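Local coordinates for uncharacterized protein (Eubacterium ventriosum, PDB 3FDI) that is of unknown function but, as a cytidylate kinase-like P-loop protein, probably binds a nucleotide and may transfer phosphate to a small acceptor, at residues G12-G16 against M152-R156; L21-L26 against V185-T189; D58-M62 against E109-S113; R106-E110 against Y159-C164; S120-D126 against Y174-I180. All blocks are in the same frame, centred on the assembly; numbering follows the deposited sequence.

Interaction 1: G12-G16 against M152-R156. With SO4 (sulfate ion), chain G; SO4 (sulfate ion), chain F.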
# COMPACT_ATOMS: atom_id res chain seq x y z
N GLY B 12 -1.28 -19.87 2.22
CA GLY B 12 -2.09 -18.80 1.67
C GLY B 12 -2.18 -18.98 0.17
O GLY B 12 -1.47 -19.77 -0.43
N ARG B 13 -3.05 -18.20 -0.48
CA ARG B 13 -3.36 -18.44 -1.86
C ARG B 13 -4.28 -17.36 -2.47
O ARG B 13 -5.14 -16.76 -1.78
CB ARG B 13 -4.02 -19.83 -2.02
CG ARG B 13 -5.58 -19.79 -1.94
CD ARG B 13 -6.30 -20.41 -0.74
NE ARG B 13 -6.41 -19.53 0.39
CZ ARG B 13 -7.43 -19.44 1.26
NH1 ARG B 13 -8.52 -20.18 1.16
NH2 ARG B 13 -7.33 -18.57 2.27
N GLU B 14 -4.09 -17.14 -3.77
CA GLU B 14 -5.04 -16.41 -4.60
C GLU B 14 -6.14 -17.37 -5.01
O GLU B 14 -5.87 -18.56 -5.26
CB GLU B 14 -4.39 -15.91 -5.89
CG GLU B 14 -3.20 -15.09 -5.69
CD GLU B 14 -2.61 -14.59 -6.99
OE1 GLU B 14 -2.63 -15.33 -8.00
OE2 GLU B 14 -2.07 -13.46 -6.99
N PHE B 15 -7.35 -16.85 -5.14
CA PHE B 15 -8.49 -17.63 -5.52
C PHE B 15 -8.29 -18.11 -6.93
O PHE B 15 -7.89 -17.33 -7.81
CB PHE B 15 -9.72 -16.77 -5.49
CG PHE B 15 -10.99 -17.54 -5.74
CD1 PHE B 15 -11.51 -18.37 -4.74
CD2 PHE B 15 -11.68 -17.43 -6.95
CE1 PHE B 15 -12.69 -19.07 -4.94
CE2 PHE B 15 -12.88 -18.11 -7.14
CZ PHE B 15 -13.39 -18.93 -6.14
N GLY B 16 -8.54 -19.40 -7.13
CA GLY B 16 -8.30 -20.04 -8.40
C GLY B 16 -6.88 -20.53 -8.71
O GLY B 16 -6.66 -21.04 -9.81
N MSE B 152 -12.81 -12.35 -3.93
CA MSE B 152 -12.29 -13.26 -2.95
C MSE B 152 -10.91 -12.85 -2.52
O MSE B 152 -10.62 -12.85 -1.32
CB MSE B 152 -12.22 -14.64 -3.55
CG MSE B 152 -13.56 -15.23 -3.88
SE MSE B 152 -14.67 -15.54 -2.33
CE MSE B 152 -13.40 -16.32 -1.08
N ASP B 153 -10.07 -12.48 -3.48
CA ASP B 153 -8.76 -11.95 -3.16
C ASP B 153 -8.85 -10.69 -2.29
O ASP B 153 -8.17 -10.61 -1.26
CB ASP B 153 -7.88 -11.73 -4.42
CG ASP B 153 -7.43 -13.06 -5.12
OD1 ASP B 153 -7.48 -14.16 -4.54
OD2 ASP B 153 -6.98 -12.98 -6.27
N LYS B 154 -9.70 -9.72 -2.65
CA LYS B 154 -9.92 -8.57 -1.76
C LYS B 154 -10.43 -9.01 -0.39
O LYS B 154 -9.98 -8.52 0.61
CB LYS B 154 -10.83 -7.49 -2.38
CG LYS B 154 -10.04 -6.62 -3.41
CD LYS B 154 -10.86 -5.40 -4.05
CE LYS B 154 -10.68 -4.07 -3.27
NZ LYS B 154 -11.64 -2.93 -3.67
N MSE B 155 -11.29 -10.02 -0.38
CA MSE B 155 -11.85 -10.51 0.86
C MSE B 155 -10.74 -11.07 1.79
O MSE B 155 -10.67 -10.74 2.98
CB MSE B 155 -12.89 -11.59 0.58
CG MSE B 155 -14.22 -11.34 1.29
SE MSE B 155 -15.72 -12.20 0.35
CE MSE B 155 -15.13 -14.00 0.93
N ARG B 156 -9.88 -11.92 1.23
CA ARG B 156 -8.77 -12.55 1.96
C ARG B 156 -7.70 -11.55 2.42
O ARG B 156 -7.15 -11.66 3.53
CB ARG B 156 -8.11 -13.60 1.08
CG ARG B 156 -8.80 -14.85 1.13
CD ARG B 156 -8.56 -15.64 -0.11
NE ARG B 156 -9.60 -16.68 -0.15
CZ ARG B 156 -9.59 -17.73 -0.94
NH1 ARG B 156 -8.62 -17.92 -1.79
NH2 ARG B 156 -10.56 -18.59 -0.84
S SO4 G . -7.89 -22.20 -4.88
O1 SO4 G . -7.94 -23.22 -3.82
O2 SO4 G . -9.05 -21.31 -4.84
O3 SO4 G . -6.67 -21.46 -4.51
O4 SO4 G . -7.78 -22.89 -6.20
S SO4 F . -9.71 -18.05 4.70
O1 SO4 F . -9.25 -18.45 6.02
O2 SO4 F . -8.60 -17.28 4.14
O3 SO4 F . -10.06 -19.21 3.90
O4 SO4 F . -10.94 -17.25 4.87
O HOH W 1 -6.97 -14.76 -8.08

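Interaction 2: L21-L26 against V185-T189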
# COMPACT_ATOMS: atom_id res chain seq x y z
N LEU B 21 -5.62 -27.49 -3.73
CA LEU B 21 -5.10 -28.76 -4.23
C LEU B 21 -3.70 -29.00 -3.72
O LEU B 21 -3.35 -30.10 -3.39
CB LEU B 21 -5.03 -28.77 -5.76
CG LEU B 21 -6.31 -28.68 -6.57
CD1 LEU B 21 -6.07 -29.00 -8.08
CD2 LEU B 21 -7.39 -29.64 -6.00
N VAL B 22 -2.87 -27.95 -3.68
CA VAL B 22 -1.52 -28.09 -3.10
C VAL B 22 -1.62 -28.45 -1.61
O VAL B 22 -0.92 -29.36 -1.11
CB VAL B 22 -0.70 -26.83 -3.32
CG1 VAL B 22 0.64 -26.92 -2.61
CG2 VAL B 22 -0.51 -26.56 -4.80
N ALA B 23 -2.47 -27.74 -0.88
CA ALA B 23 -2.64 -28.01 0.56
C ALA B 23 -3.04 -29.50 0.78
O ALA B 23 -2.42 -30.22 1.57
CB ALA B 23 -3.64 -27.10 1.14
N LYS B 24 -4.04 -29.95 0.04
CA LYS B 24 -4.45 -31.37 0.03
C LYS B 24 -3.32 -32.33 -0.32
O LYS B 24 -3.08 -33.29 0.40
CB LYS B 24 -5.60 -31.55 -0.97
CG LYS B 24 -6.39 -32.83 -0.86
CD LYS B 24 -7.83 -32.54 -1.32
CE LYS B 24 -8.66 -33.79 -1.68
NZ LYS B 24 -8.64 -34.07 -3.16
N LYS B 25 -2.63 -32.08 -1.42
CA LYS B 25 -1.50 -32.92 -1.81
C LYS B 25 -0.42 -33.00 -0.73
O LYS B 25 0.06 -34.08 -0.41
CB LYS B 25 -0.94 -32.50 -3.17
CG LYS B 25 -1.93 -32.85 -4.30
CD LYS B 25 -1.58 -32.29 -5.68
CE LYS B 25 -2.29 -33.16 -6.78
NZ LYS B 25 -2.06 -32.70 -8.18
N LEU B 26 -0.06 -31.88 -0.15
CA LEU B 26 0.87 -31.86 0.98
C LEU B 26 0.35 -32.70 2.18
O LEU B 26 1.11 -33.49 2.75
CB LEU B 26 1.12 -30.40 1.44
CG LEU B 26 1.90 -29.51 0.49
CD1 LEU B 26 1.81 -27.96 0.86
CD2 LEU B 26 3.39 -30.03 0.38
N VAL B 185 0.43 -28.08 -10.38
CA VAL B 185 0.23 -28.26 -8.93
C VAL B 185 1.17 -29.30 -8.32
O VAL B 185 1.61 -29.16 -7.18
CB VAL B 185 -1.28 -28.64 -8.61
CG1 VAL B 185 -1.50 -28.86 -7.10
CG2 VAL B 185 -2.21 -27.55 -9.10
N ASP B 186 1.46 -30.36 -9.07
CA ASP B 186 2.42 -31.35 -8.62
C ASP B 186 3.82 -30.80 -8.48
O ASP B 186 4.52 -31.21 -7.59
CB ASP B 186 2.42 -32.56 -9.53
CG ASP B 186 1.43 -33.59 -9.07
OD1 ASP B 186 1.79 -34.76 -8.99
OD2 ASP B 186 0.29 -33.23 -8.73
N THR B 187 4.21 -29.85 -9.34
CA THR B 187 5.55 -29.30 -9.29
C THR B 187 5.71 -28.37 -8.08
O THR B 187 6.71 -28.44 -7.40
CB THR B 187 5.93 -28.56 -10.58
OG1 THR B 187 6.05 -29.50 -11.67
CG2 THR B 187 7.28 -27.84 -10.42
N ALA B 188 4.70 -27.51 -7.84
CA ALA B 188 4.63 -26.66 -6.65
C ALA B 188 4.63 -27.47 -5.36
O ALA B 188 5.33 -27.17 -4.43
CB ALA B 188 3.39 -25.75 -6.73
N THR B 189 3.84 -28.53 -5.30
CA THR B 189 3.79 -29.35 -4.11
C THR B 189 5.17 -29.94 -3.81
O THR B 189 5.65 -29.90 -2.66
CB THR B 189 2.71 -30.45 -4.29
OG1 THR B 189 1.46 -29.82 -4.57
CG2 THR B 189 2.58 -31.31 -3.06

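Interaction 3: D58-M62 against E109-S113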
# COMPACT_ATOMS: atom_id res chain seq x y z
N ASP B 58 1.01 -12.56 23.62
CA ASP B 58 1.58 -11.53 22.75
C ASP B 58 1.58 -11.88 21.25
O ASP B 58 2.44 -11.43 20.47
CB ASP B 58 2.95 -11.12 23.26
CG ASP B 58 2.88 -10.55 24.66
OD1 ASP B 58 1.75 -10.18 25.10
OD2 ASP B 58 3.94 -10.49 25.33
N GLU B 59 0.59 -12.69 20.86
CA GLU B 59 0.33 -13.01 19.48
C GLU B 59 -0.57 -11.88 18.92
O GLU B 59 -1.70 -11.64 19.41
CB GLU B 59 -0.30 -14.40 19.38
CG GLU B 59 0.74 -15.51 19.75
CD GLU B 59 0.15 -16.91 19.93
OE1 GLU B 59 -0.80 -17.25 19.19
OE2 GLU B 59 0.68 -17.66 20.79
N LYS B 60 -0.01 -11.16 17.94
CA LYS B 60 -0.58 -9.89 17.42
C LYS B 60 -2.08 -9.94 17.02
O LYS B 60 -2.83 -9.04 17.36
CB LYS B 60 0.30 -9.36 16.24
CG LYS B 60 1.76 -8.96 16.66
CD LYS B 60 2.47 -8.06 15.60
CE LYS B 60 3.52 -7.07 16.24
NZ LYS B 60 4.76 -7.69 16.80
N PRO B 61 -2.51 -10.99 16.31
CA PRO B 61 -3.91 -11.04 15.86
C PRO B 61 -4.88 -11.15 17.01
O PRO B 61 -6.01 -10.62 16.94
CB PRO B 61 -3.98 -12.33 14.99
CG PRO B 61 -2.60 -12.69 14.65
CD PRO B 61 -1.71 -12.10 15.74
N MSE B 62 -4.45 -11.82 18.07
CA MSE B 62 -5.29 -12.00 19.23
C MSE B 62 -5.38 -10.74 20.06
O MSE B 62 -6.48 -10.32 20.42
CB MSE B 62 -4.81 -13.18 20.07
CG MSE B 62 -5.06 -14.55 19.40
SE MSE B 62 -4.77 -15.93 20.78
CE MSE B 62 -5.34 -14.88 22.30
N GLU B 109 0.12 -18.29 9.38
CA GLU B 109 1.55 -18.00 9.39
C GLU B 109 1.87 -16.94 10.46
O GLU B 109 2.94 -17.00 11.08
CB GLU B 109 2.09 -17.58 8.02
CG GLU B 109 2.00 -16.10 7.66
CD GLU B 109 0.60 -15.55 7.60
OE1 GLU B 109 -0.46 -16.31 7.54
OE2 GLU B 109 0.52 -14.30 7.66
N GLU B 110 0.93 -16.02 10.72
CA GLU B 110 1.12 -15.01 11.76
C GLU B 110 0.95 -15.59 13.16
O GLU B 110 1.81 -15.36 14.03
CB GLU B 110 0.17 -13.84 11.57
CG GLU B 110 0.30 -12.73 12.59
CD GLU B 110 1.67 -12.01 12.60
OE1 GLU B 110 2.42 -12.06 11.59
OE2 GLU B 110 1.99 -11.40 13.66
N ILE B 111 -0.15 -16.33 13.37
CA ILE B 111 -0.42 -17.01 14.64
C ILE B 111 0.73 -17.95 15.13
O ILE B 111 1.03 -18.00 16.33
CB ILE B 111 -1.69 -17.87 14.56
CG1 ILE B 111 -2.92 -16.98 14.36
CG2 ILE B 111 -1.85 -18.76 15.81
CD1 ILE B 111 -4.14 -17.79 14.19
N LEU B 112 1.36 -18.65 14.18
CA LEU B 112 2.35 -19.65 14.47
C LEU B 112 3.75 -19.18 14.15
O LEU B 112 4.67 -19.99 13.96
CB LEU B 112 2.00 -20.90 13.69
CG LEU B 112 0.68 -21.56 14.08
CD1 LEU B 112 0.43 -22.75 13.21
CD2 LEU B 112 0.63 -21.93 15.61
N SER B 113 3.88 -17.87 14.04
CA SER B 113 5.16 -17.16 14.04
C SER B 113 6.27 -17.74 14.92
O SER B 113 7.37 -17.99 14.48
CB SER B 113 4.92 -15.75 14.58
OG SER B 113 4.61 -14.90 13.54

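Interaction 4: R106-E110 against Y159-C164. With SO4 (sulfate ion), chain F.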
# COMPACT_ATOMS: atom_id res chain seq x y z
N ARG B 106 -6.62 -18.30 7.43
CA ARG B 106 -6.85 -18.11 8.86
C ARG B 106 -5.69 -17.45 9.63
O ARG B 106 -5.53 -17.65 10.84
CB ARG B 106 -7.21 -19.46 9.51
CG ARG B 106 -8.47 -20.18 8.88
CD ARG B 106 -9.79 -19.50 9.29
NE ARG B 106 -10.15 -18.44 8.39
CZ ARG B 106 -11.17 -17.60 8.56
NH1 ARG B 106 -11.97 -17.68 9.62
NH2 ARG B 106 -11.40 -16.66 7.63
N CYS B 107 -4.90 -16.64 8.94
CA CYS B 107 -3.77 -15.95 9.50
C CYS B 107 -2.76 -16.90 10.12
O CYS B 107 -2.02 -16.51 11.02
CB CYS B 107 -4.25 -14.95 10.55
SG CYS B 107 -5.41 -13.73 9.82
N ALA B 108 -2.72 -18.14 9.65
CA ALA B 108 -1.96 -19.14 10.41
C ALA B 108 -0.47 -18.83 10.46
O ALA B 108 0.15 -19.07 11.48
CB ALA B 108 -2.23 -20.56 9.94
N GLU B 109 0.12 -18.29 9.38
CA GLU B 109 1.55 -18.00 9.39
C GLU B 109 1.87 -16.94 10.46
O GLU B 109 2.94 -17.00 11.08
CB GLU B 109 2.09 -17.58 8.02
CG GLU B 109 2.00 -16.10 7.66
CD GLU B 109 0.60 -15.55 7.60
OE1 GLU B 109 -0.46 -16.31 7.54
OE2 GLU B 109 0.52 -14.30 7.66
N GLU B 110 0.93 -16.02 10.72
CA GLU B 110 1.12 -15.01 11.76
C GLU B 110 0.95 -15.59 13.16
O GLU B 110 1.81 -15.36 14.03
CB GLU B 110 0.17 -13.84 11.57
CG GLU B 110 0.30 -12.73 12.59
CD GLU B 110 1.67 -12.01 12.60
OE1 GLU B 110 2.42 -12.06 11.59
OE2 GLU B 110 1.99 -11.40 13.66
N TYR B 159 -9.29 -9.65 5.33
CA TYR B 159 -9.30 -10.45 6.55
C TYR B 159 -7.87 -10.51 7.14
O TYR B 159 -7.65 -10.18 8.30
CB TYR B 159 -9.88 -11.84 6.26
CG TYR B 159 -9.59 -12.90 7.33
CD1 TYR B 159 -10.31 -12.93 8.57
CD2 TYR B 159 -8.62 -13.86 7.11
CE1 TYR B 159 -10.04 -13.89 9.56
CE2 TYR B 159 -8.36 -14.83 8.06
CZ TYR B 159 -9.07 -14.84 9.27
OH TYR B 159 -8.71 -15.79 10.17
N HIS B 160 -6.91 -10.88 6.30
CA HIS B 160 -5.52 -11.01 6.71
C HIS B 160 -4.90 -9.71 7.21
O HIS B 160 -4.20 -9.72 8.23
CB HIS B 160 -4.65 -11.53 5.56
CG HIS B 160 -3.24 -11.84 5.96
ND1 HIS B 160 -2.25 -10.88 6.00
CD2 HIS B 160 -2.65 -13.01 6.33
CE1 HIS B 160 -1.12 -11.43 6.41
NE2 HIS B 160 -1.33 -12.73 6.58
N ASN B 161 -5.10 -8.61 6.47
CA ASN B 161 -4.40 -7.35 6.83
C ASN B 161 -5.10 -6.64 7.97
O ASN B 161 -4.56 -5.71 8.59
CB ASN B 161 -4.22 -6.41 5.61
CG ASN B 161 -3.33 -7.02 4.49
OD1 ASN B 161 -2.69 -8.09 4.66
ND2 ASN B 161 -3.30 -6.35 3.32
N PHE B 162 -6.32 -7.06 8.26
CA PHE B 162 -6.95 -6.54 9.43
C PHE B 162 -6.28 -7.14 10.67
O PHE B 162 -5.96 -6.39 11.59
CB PHE B 162 -8.43 -6.84 9.49
CG PHE B 162 -9.11 -6.27 10.73
CD1 PHE B 162 -9.24 -4.90 10.88
CD2 PHE B 162 -9.55 -7.10 11.74
CE1 PHE B 162 -9.86 -4.37 12.00
CE2 PHE B 162 -10.17 -6.57 12.89
CZ PHE B 162 -10.34 -5.21 13.01
N TYR B 163 -6.09 -8.46 10.71
CA TYR B 163 -5.57 -9.09 11.93
C TYR B 163 -4.06 -9.10 12.05
O TYR B 163 -3.53 -9.19 13.17
CB TYR B 163 -6.09 -10.49 12.13
CG TYR B 163 -7.54 -10.54 12.44
CD1 TYR B 163 -8.01 -10.21 13.70
CD2 TYR B 163 -8.46 -10.92 11.47
CE1 TYR B 163 -9.36 -10.26 13.99
CE2 TYR B 163 -9.80 -10.96 11.74
CZ TYR B 163 -10.24 -10.64 13.00
OH TYR B 163 -11.57 -10.69 13.24
N CYS B 164 -3.35 -8.97 10.95
CA CYS B 164 -1.91 -9.02 10.94
C CYS B 164 -1.35 -7.69 10.54
O CYS B 164 -2.07 -6.86 9.94
CB CYS B 164 -1.43 -10.05 9.92
SG CYS B 164 -2.27 -11.67 9.95
S SO4 F . -9.71 -18.05 4.70
O1 SO4 F . -9.25 -18.45 6.02
O2 SO4 F . -8.60 -17.28 4.14
O3 SO4 F . -10.06 -19.21 3.90
O4 SO4 F . -10.94 -17.25 4.87

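Interaction 5: S120-D126 against Y174-I180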
# COMPACT_ATOMS: atom_id res chain seq x y z
N SER B 120 5.63 -21.67 5.83
CA SER B 120 4.51 -21.09 5.10
C SER B 120 4.79 -20.89 3.64
O SER B 120 5.89 -20.58 3.24
CB SER B 120 4.10 -19.76 5.71
OG SER B 120 5.19 -18.87 5.67
N ALA B 121 3.74 -20.97 2.85
CA ALA B 121 3.86 -20.95 1.41
C ALA B 121 2.64 -20.20 0.91
O ALA B 121 1.50 -20.41 1.43
CB ALA B 121 3.93 -22.40 0.86
N PHE B 122 2.87 -19.29 -0.04
CA PHE B 122 1.76 -18.61 -0.72
C PHE B 122 1.68 -19.10 -2.16
O PHE B 122 2.66 -19.04 -2.87
CB PHE B 122 1.94 -17.10 -0.62
CG PHE B 122 0.76 -16.31 -1.17
CD1 PHE B 122 0.86 -15.67 -2.40
CD2 PHE B 122 -0.38 -16.16 -0.41
CE1 PHE B 122 -0.19 -15.01 -2.93
CE2 PHE B 122 -1.47 -15.46 -0.92
CZ PHE B 122 -1.41 -14.89 -2.17
N ILE B 123 0.49 -19.56 -2.58
CA ILE B 123 0.26 -20.07 -3.92
C ILE B 123 -0.49 -19.05 -4.77
O ILE B 123 -1.47 -18.46 -4.33
CB ILE B 123 -0.52 -21.33 -3.86
CG1 ILE B 123 0.11 -22.25 -2.82
CG2 ILE B 123 -0.60 -22.03 -5.25
CD1 ILE B 123 1.49 -22.85 -3.35
N LEU B 124 0.03 -18.80 -5.96
CA LEU B 124 -0.55 -17.85 -6.85
C LEU B 124 -0.60 -18.49 -8.23
O LEU B 124 -0.18 -19.63 -8.41
CB LEU B 124 0.23 -16.54 -6.82
CG LEU B 124 1.72 -16.41 -7.06
CD1 LEU B 124 2.04 -14.90 -7.45
CD2 LEU B 124 2.64 -16.89 -5.92
N GLY B 125 -1.20 -17.80 -9.19
CA GLY B 125 -1.22 -18.34 -10.57
C GLY B 125 -1.23 -17.21 -11.59
O GLY B 125 -1.41 -16.06 -11.21
N ASP B 126 -1.07 -17.49 -12.88
CA ASP B 126 -1.32 -16.41 -13.86
C ASP B 126 -2.81 -16.33 -14.15
O ASP B 126 -3.53 -17.26 -13.84
CB ASP B 126 -0.54 -16.61 -15.14
CG ASP B 126 -1.01 -17.78 -15.87
OD1 ASP B 126 -0.65 -18.90 -15.44
OD2 ASP B 126 -1.81 -17.61 -16.82
N TYR B 174 5.91 -14.81 3.80
CA TYR B 174 6.00 -16.26 3.67
C TYR B 174 7.44 -16.79 3.48
O TYR B 174 8.33 -16.06 3.12
CB TYR B 174 5.13 -16.71 2.48
CG TYR B 174 3.73 -16.08 2.46
CD1 TYR B 174 3.52 -14.91 1.78
CD2 TYR B 174 2.67 -16.61 3.19
CE1 TYR B 174 2.31 -14.25 1.76
CE2 TYR B 174 1.37 -15.97 3.15
CZ TYR B 174 1.23 -14.79 2.42
OH TYR B 174 0.05 -14.07 2.29
N ASP B 175 7.64 -18.07 3.73
CA ASP B 175 8.87 -18.75 3.37
C ASP B 175 9.05 -19.07 1.92
O ASP B 175 10.19 -19.04 1.40
CB ASP B 175 8.95 -20.07 4.13
CG ASP B 175 9.01 -19.85 5.62
OD1 ASP B 175 9.71 -18.92 6.03
OD2 ASP B 175 8.34 -20.56 6.38
N ILE B 176 7.94 -19.43 1.27
CA ILE B 176 7.89 -19.75 -0.15
C ILE B 176 6.67 -19.15 -0.83
O ILE B 176 5.62 -19.16 -0.27
CB ILE B 176 7.72 -21.24 -0.38
CG1 ILE B 176 8.59 -22.05 0.54
CG2 ILE B 176 8.08 -21.57 -1.80
CD1 ILE B 176 8.27 -23.52 0.51
N CYS B 177 6.81 -18.69 -2.07
CA CYS B 177 5.69 -18.34 -2.93
C CYS B 177 5.94 -19.01 -4.23
O CYS B 177 7.08 -18.94 -4.73
CB CYS B 177 5.66 -16.86 -3.19
SG CYS B 177 5.51 -15.86 -1.67
N ILE B 178 4.91 -19.61 -4.82
CA ILE B 178 5.06 -20.33 -6.09
C ILE B 178 3.87 -19.99 -7.00
O ILE B 178 2.69 -20.10 -6.56
CB ILE B 178 5.16 -21.84 -5.87
CG1 ILE B 178 6.29 -22.14 -4.88
CG2 ILE B 178 5.51 -22.53 -7.17
CD1 ILE B 178 6.39 -23.62 -4.46
N LYS B 179 4.17 -19.51 -8.19
CA LYS B 179 3.12 -19.15 -9.18
C LYS B 179 2.85 -20.34 -10.05
O LYS B 179 3.78 -20.87 -10.68
CB LYS B 179 3.53 -17.97 -10.08
CG LYS B 179 2.46 -17.50 -11.08
CD LYS B 179 2.89 -16.24 -11.83
CE LYS B 179 3.00 -14.99 -10.88
NZ LYS B 179 3.49 -13.78 -11.59
N ILE B 180 1.60 -20.76 -10.05
CA ILE B 180 1.15 -21.90 -10.81
C ILE B 180 0.67 -21.41 -12.15
O ILE B 180 -0.14 -20.53 -12.25
CB ILE B 180 0.09 -22.65 -10.04
CG1 ILE B 180 0.72 -23.26 -8.80
CG2 ILE B 180 -0.50 -23.70 -10.88
CD1 ILE B 180 -0.03 -24.34 -8.19

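Interaction 1: G12-G16 against M152-R156
This contact sets the start of the P-loop against helix 142-163. Residues 12-16 leave strand 8-13 and enter the phosphate-binding turn. The loop holds one sulfate through Gly16 N, which bonds to O2 of that ion at 3.0 Å. Gly18 N, Gly19 N, His20 N and Arg137 bind the same ion. The sulfate probably came from the crystallisation liquor, but its position is consistent with a nucleotide phosphate site.

One direct hydrogen bond crosses the contact. Phe15 N donates to Asp153 OD1 at 2.8 Å in an almost straight bond. A water adds a second link: it donates to Phe15 O at 2.7 Å and to Asp153 OD2 at 2.5 Å. Asp153 thus holds the backbone of Phe15 directly at N and through the water at O.

The apolar part is small. Met152, a selenomethionine, lies over a face of the Phe15 ring. Its CG is 3.9 Å from the ring centroid, a CH-pi contact, and its SE makes an oblique Met-aromatic contact.

The third element is a pair of arginines. The guanidinium groups of Arg13 and Arg156 stack with their planes 14° apart, although both are positive. A second sulfate offsets part of this charge: Arg13 NH2 donates to its O2 at 2.6 Å, while Arg13 NH1 lies 3.3 Å from Arg156 NH2.

Interaction 2: L21-L26 against V185-T189
Both segments are helical. Their axes approach to 9.4 Å and cross at -56°, with their N-to-C directions 56° apart. The backbones come closest at Val22 and Thr189, whose CA atoms are 5.6 Å apart. Residues 21-26 belong to the helix that follows the P-loop, and residues 185-189 begin the last helix of the chain.

Val185 and Thr189, one turn apart, fill most of the interface from their side. Val185 CG1 touches Val22 CG2 at 3.4 Å and Leu21 CB at 3.8 Å. Val185 CG1 also lies 3.7 Å from Lys25 CD, on the aliphatic part of that side chain. Thr189 CG2 packs on Lys25 CB at 3.7 Å and on Leu26 CD2 at 3.8 Å. The Thr189 hydroxyl is turned back on its own helix, where OG1 donates to Val185 O at 2.7 Å. Thr189 OG1 can therefore sit 3.6 Å from Val22 CG1 with its proton already used.

Beneath the pair lies the sheet. Val22, Val185 and Ala188 touch Ile180 of strand 176-180, and Leu26 reaches Ile9 and Ile11 of strand 8-13.

At the outer margin Lys25 NZ forms a salt bridge with Asp186 OD2, a very short 2.5 Å. The contact is thus an apolar seam next to the sheet, closed toward solvent by one ion pair that Lys25 reaches along its own methylenes.

Interaction 3: D58-M62 against E109-S113
Ile111, Glu110 and Pro61 carry most of this contact, which joins the start of helix 60-66 to the short helix 108-111. The CA atoms come closest at Glu59 and Ile111, 6.3 Å apart.

Pro61 stands in the first turn of its helix and points at the other segment. Its CG lies 3.6 Å from Glu110 CG and 4.3 Å from Ile111 CG1. Phe87 of helix 81-95 touches both Pro61 and Ile111, so the three form part of one apolar cluster.

Glu110 covers Pro61 with its methylenes. Its carboxylate is directed past the ring, where OE2 approaches Lys60 CB at 3.7 Å. The ammonium end of Lys60 leads away, so this is no salt bridge. The Glu110 side chain also packs on Cys164.

Ile111 borders Glu59, the N-cap residue of helix 60-66. Glu59 OE1 is 3.5 Å from Ile111 O. Both are acceptors and cannot bond each other. Within its own segment, Glu110 O accepts from Ser113 OG at 2.9 Å.

No hydrogen bond or salt bridge crosses the two segments. The join rests on van der Waals contact, with carbon atoms of charged residues doing part of the apolar work.

Interaction 4: R106-E110 against Y159-C164
The contact borders a sulfate site that may mark the phosphate of the acceptor substrate, as inferred from the kinase family. Arg106 donates to sulfate O1 from its backbone N at 3.0 Å and from NE at 2.5 Å. Its NH2 reaches O4 of the same ion at 2.9 Å. Arg13, in interaction 1, also donates to this sulfate.

Tyr159 supports the arginine. The Arg106 guanidinium lies flat on the Tyr159 ring, centres 4.2 Å apart and planes at 7°. Gln86 holds Arg106 NH1.

Cys107, the N-cap residue of helix 108-111, is the centre of the buried part. Its SG touches Tyr159 CE2 at 3.6 Å and Tyr163 CB at 4.0 Å. Cys107 SG and Cys164 SG are 3.8 Å apart, too far for a disulfide. Cys164 SG also packs on Glu110 CB at 3.6 Å.

His160 NE2 donates to Glu109 OE2 at 2.7 Å. On the far side of the ring, His160 ND1 donates to Asn161 OD1 at 3.1 Å, which fixes the imidazole.

An arginine that binds an oxyanion while stacked on an aromatic ring suits a phosphate pocket, here beyond the C-terminal ends of strands 8-13 and 101-104, beside helix 142-163 of a P-loop kinase-like fold.

Interaction 5: S120-D126 against Y174-I180
Two parallel strands pair here in register, from Ala121 with Ile176 to Gly125 with Ile180. Residues 120-126 bond to residues 174-180 mainly through their even-numbered members. Phe122 N donates to Ile176 O at 2.8 Å, and Ile178 N to Phe122 O at 3.0 Å. Leu124 N then donates to Ile178 O at 3.0 Å, and Ile180 N to Leu124 O at 2.7 Å. Asp126 N closes the series on Ile180 O at 3.2 Å.

At the other end Ser120 O accepts from Ile176 N at 3.1 Å. Ser120 OG takes Asp175 N at 3.2 Å, and Ser120 N donates to Asp175 OD2 at 3.0 Å. That carboxylate also pairs with Lys182 of the third subunit.

Ala121 and Ile123 turn their backbone groups the other way, to Ala10, Gly12 and Glu14. Gly125 N is met by Glu14 OE1. Tyr174 stacks, offset, on Phe122, with Phe122 CB 3.5 Å from the Tyr174 ring centroid.

Strand 118-125 thus lies between strands 8-13 and 176-180. Helix 185-197 covers the face bearing Ala121, Ile176 and Ile178. Strand 176-180 is outermost in its chain, and there Cys177 pairs antiparallel with a strand of the third subunit, so the sheet continues across the interface.

In the fold
Interactions 1 and 4 both use helix 142-163 and share one sulfate, bound by Arg13 and Arg106; their centres are 13 Å apart. Interaction 1 also borders a separate sulfate, held by the P-loop. Together they probably outline the phosphate-transfer site. Interaction 5 pairs the two strands next to strand 8-13 on one side: Gly12 O lies 2.9 Å from Ile123 N, probably a hydrogen bond. Interaction 2 packs on that sheet through Ile180, with its centre 11 Å from that of interaction 5. Interaction 3 shares Glu109 and Glu110 with interaction 4, their centres 8 Å apart, and Pro61 CB packs on Tyr163 O at 3.6 Å. Interactions 2 and 3 lie on opposite sides of the chain's centre, 25 Å apart between centres.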